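Local coordinates for DNA protection during starvation protein (PDB 1N1Q), which probably binds and condenses DNA in stationary phase and, as a hollow dodecamer, oxidises iron(II) with hydrogen peroxide and stores it as a ferric mineral, at residues A[113-118]-A[132-137]; A[61-66]-A[124-129]; A[102-107]-A[138-143]. All blocks are in the same frame, centred on the assembly; numbering follows the deposited sequence.

In the fold
The chain is a four-helix bundle of the ferritin type, and all three contacts end on its last helix, 124-148. From the N terminus, helix 4-33 leads to helix 39-66, whose end carries 61-66; contact 2 ties it to 124-129, closing a loop that takes in helix 75-81 and helix 93-120. Contact 3 (102-107 with 138-143) and contact 1 (113-118 with 132-137) both join helix 93-120 to helix 124-148, with contact 1 nested inside contact 3. Contact 2 crosses both along the sequence. Contact 1 touches each of the others, whereas contacts 2 and 3 stay about 10 Å apart at their nearest atoms.

Contact 1: A[113-118]-A[132-137]; sequences VARDVA and AIEAGL
Arg-115 and Glu-134 make the whole of this contact, reaching toward each other from helix 93-120 and helix 124-148; the CA atoms of Arg-115 and Glu-134 are 9.9 Å apart, and only these long side chains bridge the gap. The direct link is a salt bridge: NH1 of Arg-115 lies 2.8 Å from OE1 of Glu-134 and donates a hydrogen bond to it. The carboxylate oxygen receives it on its syn lone pair, but the bond is bent, with an N-H...O angle of 136°, and OE1 is tilted out of the guanidinium plane. The arginine chain bends at chi3 (40°), turning its head toward the carboxylate, and CD lies 3.4 Å from the same OE1. Glu-134 instead runs out extended, and the two side chains cross at about a right angle.

Water adds a second, longer path. Water 1 accepts from Arg-115 NH1 at 3.3 Å and donates to Glu-134 OE2 at 3.2 Å, so both carboxylate oxygens are tied to one nitrogen, one of them indirectly. A leucine in place of Arg-115 would probably leave the buried Glu-134 carboxylate without its positive mate.

That positive charge is probably important, since Glu-138 brings a second carboxylate close to OE2 of Glu-134. With Asp-131 also a weak, distant ion partner of Arg-115 NE, the arginine probably offsets negative charge gathered along one side of helix 124-148.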
ATOM      1  N   VAL A 113      31.169  -0.644 -27.965  1.00 19.49           N
ATOM      2  CA  VAL A 113      31.194  -1.902 -28.704  1.00 19.63           C
ATOM      3  C   VAL A 113      29.780  -2.431 -28.954  1.00 19.12           C
ATOM      4  O   VAL A 113      29.452  -2.837 -30.068  1.00 18.49           O
ATOM      5  CB  VAL A 113      32.004  -2.982 -27.938  1.00 20.44           C
ATOM      6  CG1 VAL A 113      31.751  -4.365 -28.543  1.00 21.52           C
ATOM      7  CG2 VAL A 113      33.491  -2.655 -27.996  1.00 20.38           C
ATOM      8  N   ALA A 114      28.948  -2.419 -27.916  1.00 18.37           N
ATOM      9  CA  ALA A 114      27.575  -2.900 -28.029  1.00 18.02           C
ATOM     10  C   ALA A 114      26.765  -2.083 -29.033  1.00 17.76           C
ATOM     11  O   ALA A 114      25.971  -2.633 -29.800  1.00 16.17           O
ATOM     12  CB  ALA A 114      26.902  -2.870 -26.659  1.00 18.42           C
ATOM     13  N   ARG A 115      26.952  -0.769 -29.016  1.00 17.90           N
ATOM     14  CA  ARG A 115      26.233   0.101 -29.938  1.00 19.30           C
ATOM     15  C   ARG A 115      26.607  -0.255 -31.372  1.00 19.42           C
ATOM     16  O   ARG A 115      25.743  -0.337 -32.245  1.00 18.19           O
ATOM     17  CB  ARG A 115      26.568   1.562 -29.660  1.00 19.32           C
ATOM     18  CG  ARG A 115      25.969   2.109 -28.365  1.00 21.75           C
ATOM     19  CD  ARG A 115      26.586   3.461 -28.053  1.00 22.95           C
ATOM     20  NE  ARG A 115      26.733   4.233 -29.279  1.00 22.83           N
ATOM     21  CZ  ARG A 115      27.808   4.945 -29.602  1.00 22.50           C
ATOM     22  NH1 ARG A 115      28.848   5.007 -28.781  1.00 19.28           N
ATOM     23  NH2 ARG A 115      27.862   5.557 -30.778  1.00 23.87           N
ATOM     24  N   ASP A 116      27.898  -0.473 -31.607  1.00 20.23           N
ATOM     25  CA  ASP A 116      28.361  -0.817 -32.943  1.00 21.34           C
ATOM     26  C   ASP A 116      27.721  -2.111 -33.423  1.00 21.42           C
ATOM     27  O   ASP A 116      27.341  -2.243 -34.582  1.00 21.34           O
ATOM     28  CB  ASP A 116      29.878  -0.955 -32.979  1.00 21.64           C
ATOM     29  CG  ASP A 116      30.377  -1.463 -34.323  1.00 24.85           C
ATOM     30  OD1 ASP A 116      30.690  -2.664 -34.423  1.00 27.31           O
ATOM     31  OD2 ASP A 116      30.434  -0.665 -35.277  1.00 28.04           O
ATOM     32  N   VAL A 117      27.596  -3.071 -32.519  1.00 21.63           N
ATOM     33  CA  VAL A 117      26.981  -4.340 -32.862  1.00 22.15           C
ATOM     34  C   VAL A 117      25.488  -4.160 -33.121  1.00 21.92           C
ATOM     35  O   VAL A 117      24.939  -4.771 -34.044  1.00 21.28           O
ATOM     36  CB  VAL A 117      27.184  -5.373 -31.736  1.00 22.67           C
ATOM     37  CG1 VAL A 117      26.312  -6.590 -31.985  1.00 23.83           C
ATOM     38  CG2 VAL A 117      28.638  -5.788 -31.672  1.00 23.75           C
ATOM     39  N   ALA A 118      24.842  -3.316 -32.320  1.00 21.59           N
ATOM     40  CA  ALA A 118      23.424  -3.049 -32.503  1.00 22.04           C
ATOM     41  C   ALA A 118      23.223  -2.356 -33.840  1.00 22.34           C
ATOM     42  O   ALA A 118      22.316  -2.710 -34.594  1.00 21.62           O
ATOM     43  CB  ALA A 118      22.888  -2.176 -31.358  1.00 21.56           C
ATOM     44  N   ALA A 132      22.438   6.791 -24.634  1.00 16.26           N
ATOM     45  CA  ALA A 132      21.960   7.639 -23.546  1.00 16.74           C
ATOM     46  C   ALA A 132      22.641   7.275 -22.224  1.00 16.24           C
ATOM     47  O   ALA A 132      22.994   8.157 -21.445  1.00 16.20           O
ATOM     48  CB  ALA A 132      20.433   7.530 -23.411  1.00 16.47           C
ATOM     49  N   ILE A 133      22.828   5.983 -21.967  1.00 15.66           N
ATOM     50  CA  ILE A 133      23.501   5.558 -20.733  1.00 15.41           C
ATOM     51  C   ILE A 133      24.958   6.020 -20.809  1.00 15.03           C
ATOM     52  O   ILE A 133      25.508   6.566 -19.850  1.00 13.77           O
ATOM     53  CB  ILE A 133      23.510   4.008 -20.546  1.00 15.66           C
ATOM     54  CG1 ILE A 133      22.134   3.501 -20.093  1.00 16.53           C
ATOM     55  CG2 ILE A 133      24.554   3.616 -19.490  1.00 15.99           C
ATOM     56  CD1 ILE A 133      21.019   3.872 -20.982  1.00 18.54           C
ATOM     57  N   GLU A 134      25.579   5.808 -21.967  1.00 14.34           N
ATOM     58  CA  GLU A 134      26.973   6.190 -22.176  1.00 14.62           C
ATOM     59  C   GLU A 134      27.227   7.677 -21.935  1.00 14.75           C
ATOM     60  O   GLU A 134      28.176   8.051 -21.243  1.00 14.60           O
ATOM     61  CB  GLU A 134      27.413   5.839 -23.603  1.00 14.90           C
ATOM     62  CG  GLU A 134      28.919   5.976 -23.831  1.00 14.85           C
ATOM     63  CD  GLU A 134      29.308   5.882 -25.302  1.00 17.27           C
ATOM     64  OE1 GLU A 134      28.797   4.987 -26.006  1.00 17.31           O
ATOM     65  OE2 GLU A 134      30.134   6.704 -25.752  1.00 19.71           O
ATOM     66  N   ALA A 135      26.385   8.521 -22.519  1.00 14.59           N
ATOM     67  CA  ALA A 135      26.527   9.964 -22.368  1.00 14.90           C
ATOM     68  C   ALA A 135      26.478  10.352 -20.892  1.00 15.03           C
ATOM     69  O   ALA A 135      27.249  11.205 -20.437  1.00 15.29           O
ATOM     70  CB  ALA A 135      25.409  10.691 -23.149  1.00 15.23           C
ATOM     71  N   GLY A 136      25.569   9.725 -20.149  1.00 14.48           N
ATOM     72  CA  GLY A 136      25.431  10.021 -18.736  1.00 14.80           C
ATOM     73  C   GLY A 136      26.664   9.626 -17.944  1.00 14.98           C
ATOM     74  O   GLY A 136      27.086  10.353 -17.034  1.00 15.24           O
ATOM     75  N   LEU A 137      27.242   8.473 -18.279  1.00 14.46           N
ATOM     76  CA  LEU A 137      28.437   7.999 -17.585  1.00 14.48           C
ATOM     77  C   LEU A 137      29.625   8.916 -17.846  1.00 14.19           C
ATOM     78  O   LEU A 137      30.406   9.211 -16.935  1.00 13.62           O
ATOM     79  CB  LEU A 137      28.788   6.576 -18.028  1.00 14.27           C
ATOM     80  CG  LEU A 137      27.760   5.484 -17.699  1.00 15.80           C
ATOM     81  CD1 LEU A 137      28.316   4.127 -18.085  1.00 16.82           C
ATOM     82  CD2 LEU A 137      27.428   5.522 -16.215  1.00 15.05           C
TER
HETATM   83  O   HOH W   1      31.121   7.370 -28.673  1.00 21.75           O

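Contact 2: A[61-66]-A[124-129]; sequences AERVLS and EATADM. With FEO (mu-oxo-diiron), chain E.
Arg-63 does the reaching here, stretching from the end of helix 39-66 onto the first turns of helix 124-148, where it meets Ala-125, Thr-126 and Met-129. The segments run antiparallel, at 176°, with axes 11.1 Å apart, a gap the long arginine spans.

The close part lies around its guanidinium. NE donates to OG1 of Thr-126 at 3.1 Å, nearly straight at 170°, with the hydroxyl at the edge and in the guanidinium plane. The methyl CB of Ala-125 sits over one face, toward the rim, 3.1 Å from NH2 of Arg-63. A bend at chi2 (57°) turns the head toward these partners. Asp-123 grips the same group from just before the segment: it forms a salt bridge with Arg-63 NH2 and a hydrogen bond with Thr-126 OG1, fixing both the guanidinium and the hydroxyl. At the base of the arginine the contact is plain apolar packing: Met-129 and Arg-63 run past each other in opposite directions, SD of Met-129 3.7 Å from CB of Arg-63.

The solvent side, by contrast, is that of Ala-125, exposed even though its methyl lies on the guanidinium. One residue before Arg-63, Glu-62 turns to the ferroxidase centre, its OE2 binding one iron of the mu-oxo-diiron at 2.1 Å; Asp-58 of the same chain and His-31 of a neighbouring subunit also bind iron there.

Helix 4-33 meets both segments, with Leu-13 against Val-64 and Thr-126, while Ala-118 of helix 93-120 packs on Thr-126 and Ala-127. The contact thus joins the second and last long helices of the bundle beside the subunit interface that holds the iron.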
ATOM      1  N   ALA A  61      16.555  -4.376 -19.487  1.00 13.73           N
ATOM      2  CA  ALA A  61      15.837  -5.645 -19.507  1.00 13.98           C
ATOM      3  C   ALA A  61      14.589  -5.576 -20.387  1.00 14.28           C
ATOM      4  O   ALA A  61      14.277  -6.506 -21.126  1.00 13.70           O
ATOM      5  CB  ALA A  61      15.452  -6.042 -18.094  1.00 13.74           C
ATOM      6  N   GLU A  62      13.867  -4.469 -20.308  1.00 14.53           N
ATOM      7  CA  GLU A  62      12.665  -4.335 -21.114  1.00 14.85           C
ATOM      8  C   GLU A  62      12.953  -4.141 -22.592  1.00 14.52           C
ATOM      9  O   GLU A  62      12.123  -4.491 -23.431  1.00 14.22           O
ATOM     10  CB  GLU A  62      11.771  -3.230 -20.543  1.00 15.11           C
ATOM     11  CG  GLU A  62      11.108  -3.719 -19.265  1.00 15.88           C
ATOM     12  CD  GLU A  62      10.237  -2.700 -18.576  1.00 16.71           C
ATOM     13  OE1 GLU A  62      10.225  -1.524 -18.992  1.00 17.04           O
ATOM     14  OE2 GLU A  62       9.569  -3.088 -17.598  1.00 15.17           O
ATOM     15  N   ARG A  63      14.132  -3.617 -22.911  1.00 13.98           N
ATOM     16  CA  ARG A  63      14.511  -3.461 -24.308  1.00 14.08           C
ATOM     17  C   ARG A  63      14.790  -4.882 -24.819  1.00 13.70           C
ATOM     18  O   ARG A  63      14.462  -5.219 -25.959  1.00 13.60           O
ATOM     19  CB  ARG A  63      15.756  -2.569 -24.444  1.00 14.58           C
ATOM     20  CG  ARG A  63      16.218  -2.353 -25.884  1.00 14.65           C
ATOM     21  CD  ARG A  63      15.111  -1.749 -26.747  1.00 15.56           C
ATOM     22  NE  ARG A  63      15.416  -1.851 -28.172  1.00 14.16           N
ATOM     23  CZ  ARG A  63      14.511  -1.752 -29.138  1.00 15.89           C
ATOM     24  NH1 ARG A  63      13.237  -1.541 -28.840  1.00 16.02           N
ATOM     25  NH2 ARG A  63      14.878  -1.898 -30.402  1.00 14.97           N
ATOM     26  N   VAL A  64      15.387  -5.717 -23.968  1.00 13.69           N
ATOM     27  CA  VAL A  64      15.665  -7.106 -24.341  1.00 13.57           C
ATOM     28  C   VAL A  64      14.343  -7.776 -24.707  1.00 13.57           C
ATOM     29  O   VAL A  64      14.224  -8.434 -25.739  1.00 13.20           O
ATOM     30  CB  VAL A  64      16.311  -7.898 -23.172  1.00 13.54           C
ATOM     31  CG1 VAL A  64      16.276  -9.401 -23.471  1.00 14.37           C
ATOM     32  CG2 VAL A  64      17.750  -7.439 -22.958  1.00 13.89           C
ATOM     33  N   LEU A  65      13.348  -7.601 -23.848  1.00 13.48           N
ATOM     34  CA  LEU A  65      12.031  -8.175 -24.085  1.00 14.18           C
ATOM     35  C   LEU A  65      11.414  -7.626 -25.376  1.00 14.12           C
ATOM     36  O   LEU A  65      10.792  -8.362 -26.137  1.00 13.40           O
ATOM     37  CB  LEU A  65      11.103  -7.860 -22.908  1.00 14.49           C
ATOM     38  CG  LEU A  65      11.406  -8.539 -21.566  1.00 16.16           C
ATOM     39  CD1 LEU A  65      10.713  -7.794 -20.437  1.00 17.79           C
ATOM     40  CD2 LEU A  65      10.946  -9.987 -21.621  1.00 17.02           C
ATOM     41  N   SER A  66      11.596  -6.329 -25.610  1.00 14.21           N
ATOM     42  CA  SER A  66      11.059  -5.668 -26.789  1.00 14.34           C
ATOM     43  C   SER A  66      11.644  -6.181 -28.100  1.00 14.83           C
ATOM     44  O   SER A  66      11.029  -6.006 -29.152  1.00 14.72           O
ATOM     45  CB  SER A  66      11.272  -4.158 -26.686  1.00 14.62           C
ATOM     46  OG  SER A  66      10.517  -3.627 -25.613  1.00 14.24           O
ATOM     47  N   GLU A 124      18.844   0.304 -34.330  1.00 19.01           N
ATOM     48  CA  GLU A 124      19.158   1.664 -33.915  1.00 19.98           C
ATOM     49  C   GLU A 124      18.537   2.044 -32.577  1.00 18.48           C
ATOM     50  O   GLU A 124      19.131   2.802 -31.808  1.00 18.65           O
ATOM     51  CB  GLU A 124      18.679   2.644 -34.976  1.00 21.12           C
ATOM     52  CG  GLU A 124      19.729   3.624 -35.468  1.00 26.55           C
ATOM     53  CD  GLU A 124      20.821   2.955 -36.285  1.00 33.86           C
ATOM     54  OE1 GLU A 124      20.507   1.990 -37.023  1.00 37.06           O
ATOM     55  OE2 GLU A 124      21.986   3.405 -36.201  1.00 39.98           O
ATOM     56  N   ALA A 125      17.344   1.525 -32.302  1.00 17.49           N
ATOM     57  CA  ALA A 125      16.659   1.822 -31.042  1.00 17.07           C
ATOM     58  C   ALA A 125      17.513   1.344 -29.876  1.00 16.38           C
ATOM     59  O   ALA A 125      17.629   2.029 -28.853  1.00 15.42           O
ATOM     60  CB  ALA A 125      15.299   1.140 -31.007  1.00 17.33           C
ATOM     61  N   THR A 126      18.110   0.165 -30.024  1.00 15.51           N
ATOM     62  CA  THR A 126      18.955  -0.361 -28.964  1.00 15.25           C
ATOM     63  C   THR A 126      20.212   0.500 -28.836  1.00 15.50           C
ATOM     64  O   THR A 126      20.618   0.858 -27.729  1.00 15.07           O
ATOM     65  CB  THR A 126      19.362  -1.815 -29.242  1.00 15.29           C
ATOM     66  OG1 THR A 126      18.216  -2.662 -29.085  1.00 13.31           O
ATOM     67  CG2 THR A 126      20.472  -2.256 -28.289  1.00 15.04           C
ATOM     68  N   ALA A 127      20.816   0.834 -29.973  1.00 14.84           N
ATOM     69  CA  ALA A 127      22.014   1.657 -29.978  1.00 15.64           C
ATOM     70  C   ALA A 127      21.748   2.986 -29.280  1.00 15.80           C
ATOM     71  O   ALA A 127      22.570   3.451 -28.484  1.00 15.69           O
ATOM     72  CB  ALA A 127      22.486   1.907 -31.414  1.00 15.57           C
ATOM     73  N   ASP A 128      20.600   3.591 -29.577  1.00 16.40           N
ATOM     74  CA  ASP A 128      20.247   4.871 -28.982  1.00 17.45           C
ATOM     75  C   ASP A 128      20.116   4.806 -27.461  1.00 17.62           C
ATOM     76  O   ASP A 128      20.592   5.698 -26.756  1.00 16.41           O
ATOM     77  CB  ASP A 128      18.944   5.390 -29.588  1.00 18.94           C
ATOM     78  CG  ASP A 128      18.645   6.823 -29.176  1.00 21.38           C
ATOM     79  OD1 ASP A 128      19.405   7.722 -29.577  1.00 27.29           O
ATOM     80  OD2 ASP A 128      17.661   7.038 -28.439  1.00 26.74           O
ATOM     81  N   MET A 129      19.473   3.759 -26.950  1.00 17.59           N
ATOM     82  CA  MET A 129      19.310   3.617 -25.505  1.00 18.14           C
ATOM     83  C   MET A 129      20.679   3.469 -24.845  1.00 17.53           C
ATOM     84  O   MET A 129      20.949   4.045 -23.791  1.00 16.71           O
ATOM     85  CB  MET A 129      18.459   2.387 -25.167  1.00 18.77           C
ATOM     86  CG  MET A 129      19.231   1.308 -24.445  1.00 21.36           C
ATOM     87  SD  MET A 129      18.162   0.113 -23.679  1.00 28.87           S
ATOM     88  CE  MET A 129      17.480   1.050 -22.398  1.00 26.11           C
TER
HETATM   89 FE1  FEO E 516       9.376  -2.070 -15.804  1.00 15.94          FE
HETATM   90 FE2  FEO E 516       7.368   0.056 -17.422  1.00 45.01          FE
HETATM   91  O   FEO E 516       8.143  -0.628 -15.738  1.00 17.18           O
HETATM   92  O   HOH W   2       5.399  -0.890 -17.285  1.00 38.80           O

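Contact 3: A[102-107]-A[138-143]; sequences NDFVDL and EKHVWM
The two helical segments run roughly antiparallel, at 149°, with their axes 9.5 Å apart at closest approach. Their backbones come nearest at Phe-104 and Val-141, whose CA atoms are 6.9 Å apart. Phe-104 meets both His-140 and Val-141, which lie at the edge of its ring, near the ring plane. Its CE1 is 3.7 Å from CB of His-140, while its own CB rests 3.7 Å from CG2 of Val-141. With CG1 of Val-141 anti to the backbone N (chi1 168°), CG2 is the branch left to meet Phe-104 and Val-105.

This is the antiparallel packing of the last two long helices of the ferritin-like four-helix bundle, away from the iron-binding residues. Between them the chain makes only a short turn, so the pair forms a helical hairpin.

The two rings meet neither flat nor at right angles: their planes are 44° apart and their centroids 6.0 Å from each other. The imidazole is buried and has its polar partner on another helix, where NE2 of His-140 hydrogen-bonds to OE1 of Glu-52 on helix 39-66. Leu-49 packs against it from the same helix, and Leu-137 adds to the apolar cover of Phe-104. Toward the protein surface the contact thins out to a methyl pair, with CG2 of Val-105 4.3 Å from CG2 of Val-141.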
ATOM      1  N   ASN A 102      36.588   3.968 -12.511  1.00 13.69           N
ATOM      2  CA  ASN A 102      37.101   2.824 -13.257  1.00 14.30           C
ATOM      3  C   ASN A 102      35.967   2.026 -13.897  1.00 13.97           C
ATOM      4  O   ASN A 102      36.033   1.677 -15.071  1.00 13.72           O
ATOM      5  CB  ASN A 102      37.913   1.887 -12.357  1.00 14.61           C
ATOM      6  CG  ASN A 102      39.208   2.510 -11.881  1.00 16.51           C
ATOM      7  OD1 ASN A 102      39.725   3.443 -12.499  1.00 18.44           O
ATOM      8  ND2 ASN A 102      39.745   1.990 -10.784  1.00 18.18           N
ATOM      9  N   ASP A 103      34.927   1.737 -13.120  1.00 13.45           N
ATOM     10  CA  ASP A 103      33.794   0.974 -13.631  1.00 13.54           C
ATOM     11  C   ASP A 103      33.078   1.701 -14.767  1.00 13.23           C
ATOM     12  O   ASP A 103      32.798   1.113 -15.819  1.00 12.46           O
ATOM     13  CB  ASP A 103      32.806   0.670 -12.500  1.00 13.95           C
ATOM     14  CG  ASP A 103      33.363  -0.324 -11.492  1.00 13.38           C
ATOM     15  OD1 ASP A 103      34.425  -0.916 -11.763  1.00 13.31           O
ATOM     16  OD2 ASP A 103      32.733  -0.511 -10.439  1.00 13.18           O
ATOM     17  N   PHE A 104      32.770   2.977 -14.556  1.00 13.47           N
ATOM     18  CA  PHE A 104      32.087   3.749 -15.592  1.00 13.33           C
ATOM     19  C   PHE A 104      32.931   3.836 -16.861  1.00 13.58           C
ATOM     20  O   PHE A 104      32.406   3.787 -17.971  1.00 13.69           O
ATOM     21  CB  PHE A 104      31.754   5.154 -15.086  1.00 13.46           C
ATOM     22  CG  PHE A 104      30.557   5.211 -14.166  1.00 13.94           C
ATOM     23  CD1 PHE A 104      30.055   6.442 -13.738  1.00 14.36           C
ATOM     24  CD2 PHE A 104      29.920   4.048 -13.742  1.00 13.72           C
ATOM     25  CE1 PHE A 104      28.941   6.510 -12.901  1.00 15.20           C
ATOM     26  CE2 PHE A 104      28.804   4.109 -12.903  1.00 13.63           C
ATOM     27  CZ  PHE A 104      28.314   5.331 -12.484  1.00 13.75           C
ATOM     28  N   VAL A 105      34.240   3.964 -16.697  1.00 14.16           N
ATOM     29  CA  VAL A 105      35.127   4.033 -17.851  1.00 15.66           C
ATOM     30  C   VAL A 105      35.063   2.710 -18.616  1.00 16.46           C
ATOM     31  O   VAL A 105      35.026   2.701 -19.845  1.00 16.51           O
ATOM     32  CB  VAL A 105      36.588   4.327 -17.427  1.00 15.67           C
ATOM     33  CG1 VAL A 105      37.520   4.242 -18.637  1.00 16.51           C
ATOM     34  CG2 VAL A 105      36.674   5.709 -16.814  1.00 14.01           C
ATOM     35  N   ASP A 106      35.037   1.601 -17.881  1.00 17.19           N
ATOM     36  CA  ASP A 106      34.961   0.286 -18.497  1.00 17.99           C
ATOM     37  C   ASP A 106      33.632   0.162 -19.257  1.00 17.27           C
ATOM     38  O   ASP A 106      33.602  -0.275 -20.411  1.00 17.31           O
ATOM     39  CB  ASP A 106      35.073  -0.792 -17.418  1.00 18.80           C
ATOM     40  CG  ASP A 106      35.314  -2.177 -17.994  1.00 23.65           C
ATOM     41  OD1 ASP A 106      35.970  -2.266 -19.049  1.00 31.74           O
ATOM     42  OD2 ASP A 106      34.872  -3.161 -17.370  1.00 29.53           O
ATOM     43  N   LEU A 107      32.540   0.569 -18.618  1.00 16.08           N
ATOM     44  CA  LEU A 107      31.225   0.513 -19.244  1.00 15.96           C
ATOM     45  C   LEU A 107      31.139   1.364 -20.505  1.00 15.63           C
ATOM     46  O   LEU A 107      30.497   0.975 -21.480  1.00 14.68           O
ATOM     47  CB  LEU A 107      30.136   0.953 -18.262  1.00 15.77           C
ATOM     48  CG  LEU A 107      29.941   0.086 -17.016  1.00 15.99           C
ATOM     49  CD1 LEU A 107      28.690   0.543 -16.283  1.00 16.69           C
ATOM     50  CD2 LEU A 107      29.820  -1.385 -17.411  1.00 15.92           C
ATOM     51  N   GLU A 138      29.765   9.362 -19.090  1.00 14.17           N
ATOM     52  CA  GLU A 138      30.868  10.246 -19.438  1.00 14.22           C
ATOM     53  C   GLU A 138      30.794  11.537 -18.623  1.00 13.96           C
ATOM     54  O   GLU A 138      31.811  12.077 -18.214  1.00 14.20           O
ATOM     55  CB  GLU A 138      30.858  10.535 -20.944  1.00 14.11           C
ATOM     56  CG  GLU A 138      31.236   9.314 -21.788  1.00 15.83           C
ATOM     57  CD  GLU A 138      31.198   9.575 -23.282  1.00 18.89           C
ATOM     58  OE1 GLU A 138      30.882  10.709 -23.688  1.00 22.16           O
ATOM     59  OE2 GLU A 138      31.491   8.644 -24.061  1.00 23.05           O
ATOM     60  N   LYS A 139      29.587  12.019 -18.369  1.00 13.32           N
ATOM     61  CA  LYS A 139      29.419  13.235 -17.591  1.00 13.67           C
ATOM     62  C   LYS A 139      29.784  12.959 -16.134  1.00 13.71           C
ATOM     63  O   LYS A 139      30.480  13.754 -15.504  1.00 13.24           O
ATOM     64  CB  LYS A 139      27.978  13.740 -17.692  1.00 14.18           C
ATOM     65  CG  LYS A 139      27.730  15.022 -16.916  1.00 16.10           C
ATOM     66  CD  LYS A 139      26.328  15.552 -17.168  1.00 18.89           C
ATOM     67  CE  LYS A 139      26.055  16.790 -16.307  1.00 20.36           C
ATOM     68  NZ  LYS A 139      24.704  17.361 -16.574  1.00 21.93           N
ATOM     69  N   HIS A 140      29.320  11.826 -15.607  1.00 13.30           N
ATOM     70  CA  HIS A 140      29.642  11.449 -14.233  1.00 13.41           C
ATOM     71  C   HIS A 140      31.145  11.293 -14.081  1.00 13.23           C
ATOM     72  O   HIS A 140      31.715  11.679 -13.057  1.00 12.80           O
ATOM     73  CB  HIS A 140      28.974  10.123 -13.845  1.00 13.57           C
ATOM     74  CG  HIS A 140      27.520  10.246 -13.517  1.00 13.11           C
ATOM     75  ND1 HIS A 140      27.033  11.183 -12.629  1.00 14.19           N
ATOM     76  CD2 HIS A 140      26.449   9.520 -13.922  1.00 12.99           C
ATOM     77  CE1 HIS A 140      25.725  11.027 -12.501  1.00 14.49           C
ATOM     78  NE2 HIS A 140      25.348  10.023 -13.274  1.00 13.83           N
ATOM     79  N   VAL A 141      31.788  10.720 -15.096  1.00 13.48           N
ATOM     80  CA  VAL A 141      33.237  10.513 -15.046  1.00 13.76           C
ATOM     81  C   VAL A 141      33.994  11.827 -14.892  1.00 13.75           C
ATOM     82  O   VAL A 141      34.940  11.912 -14.114  1.00 13.82           O
ATOM     83  CB  VAL A 141      33.741   9.744 -16.302  1.00 13.74           C
ATOM     84  CG1 VAL A 141      35.264   9.791 -16.383  1.00 13.33           C
ATOM     85  CG2 VAL A 141      33.285   8.287 -16.225  1.00 14.33           C
ATOM     86  N   TRP A 142      33.592  12.856 -15.626  1.00 13.80           N
ATOM     87  CA  TRP A 142      34.265  14.148 -15.495  1.00 14.08           C
ATOM     88  C   TRP A 142      34.136  14.667 -14.062  1.00 14.03           C
ATOM     89  O   TRP A 142      35.114  15.100 -13.455  1.00 13.99           O
ATOM     90  CB  TRP A 142      33.665  15.182 -16.456  1.00 14.17           C
ATOM     91  CG  TRP A 142      33.614  16.574 -15.879  1.00 14.85           C
ATOM     92  CD1 TRP A 142      34.665  17.303 -15.389  1.00 15.64           C
ATOM     93  CD2 TRP A 142      32.444  17.372 -15.672  1.00 15.19           C
ATOM     94  NE1 TRP A 142      34.216  18.501 -14.881  1.00 16.75           N
ATOM     95  CE2 TRP A 142      32.857  18.570 -15.046  1.00 14.96           C
ATOM     96  CE3 TRP A 142      31.083  17.192 -15.958  1.00 15.98           C
ATOM     97  CZ2 TRP A 142      31.959  19.583 -14.699  1.00 15.51           C
ATOM     98  CZ3 TRP A 142      30.191  18.200 -15.613  1.00 16.13           C
ATOM     99  CH2 TRP A 142      30.636  19.382 -14.989  1.00 15.33           C
ATOM    100  N   MET A 143      32.923  14.628 -13.522  1.00 14.03           N
ATOM    101  CA  MET A 143      32.688  15.110 -12.163  1.00 14.32           C
ATOM    102  C   MET A 143      33.434  14.335 -11.084  1.00 14.01           C
ATOM    103  O   MET A 143      34.012  14.933 -10.181  1.00 12.52           O
ATOM    104  CB  MET A 143      31.193  15.094 -11.845  1.00 14.44           C
ATOM    105  CG  MET A 143      30.379  16.064 -12.671  1.00 17.28           C
ATOM    106  SD  MET A 143      28.639  16.069 -12.197  1.00 21.52           S
ATOM    107  CE  MET A 143      27.982  14.999 -13.427  1.00 27.35           C
TER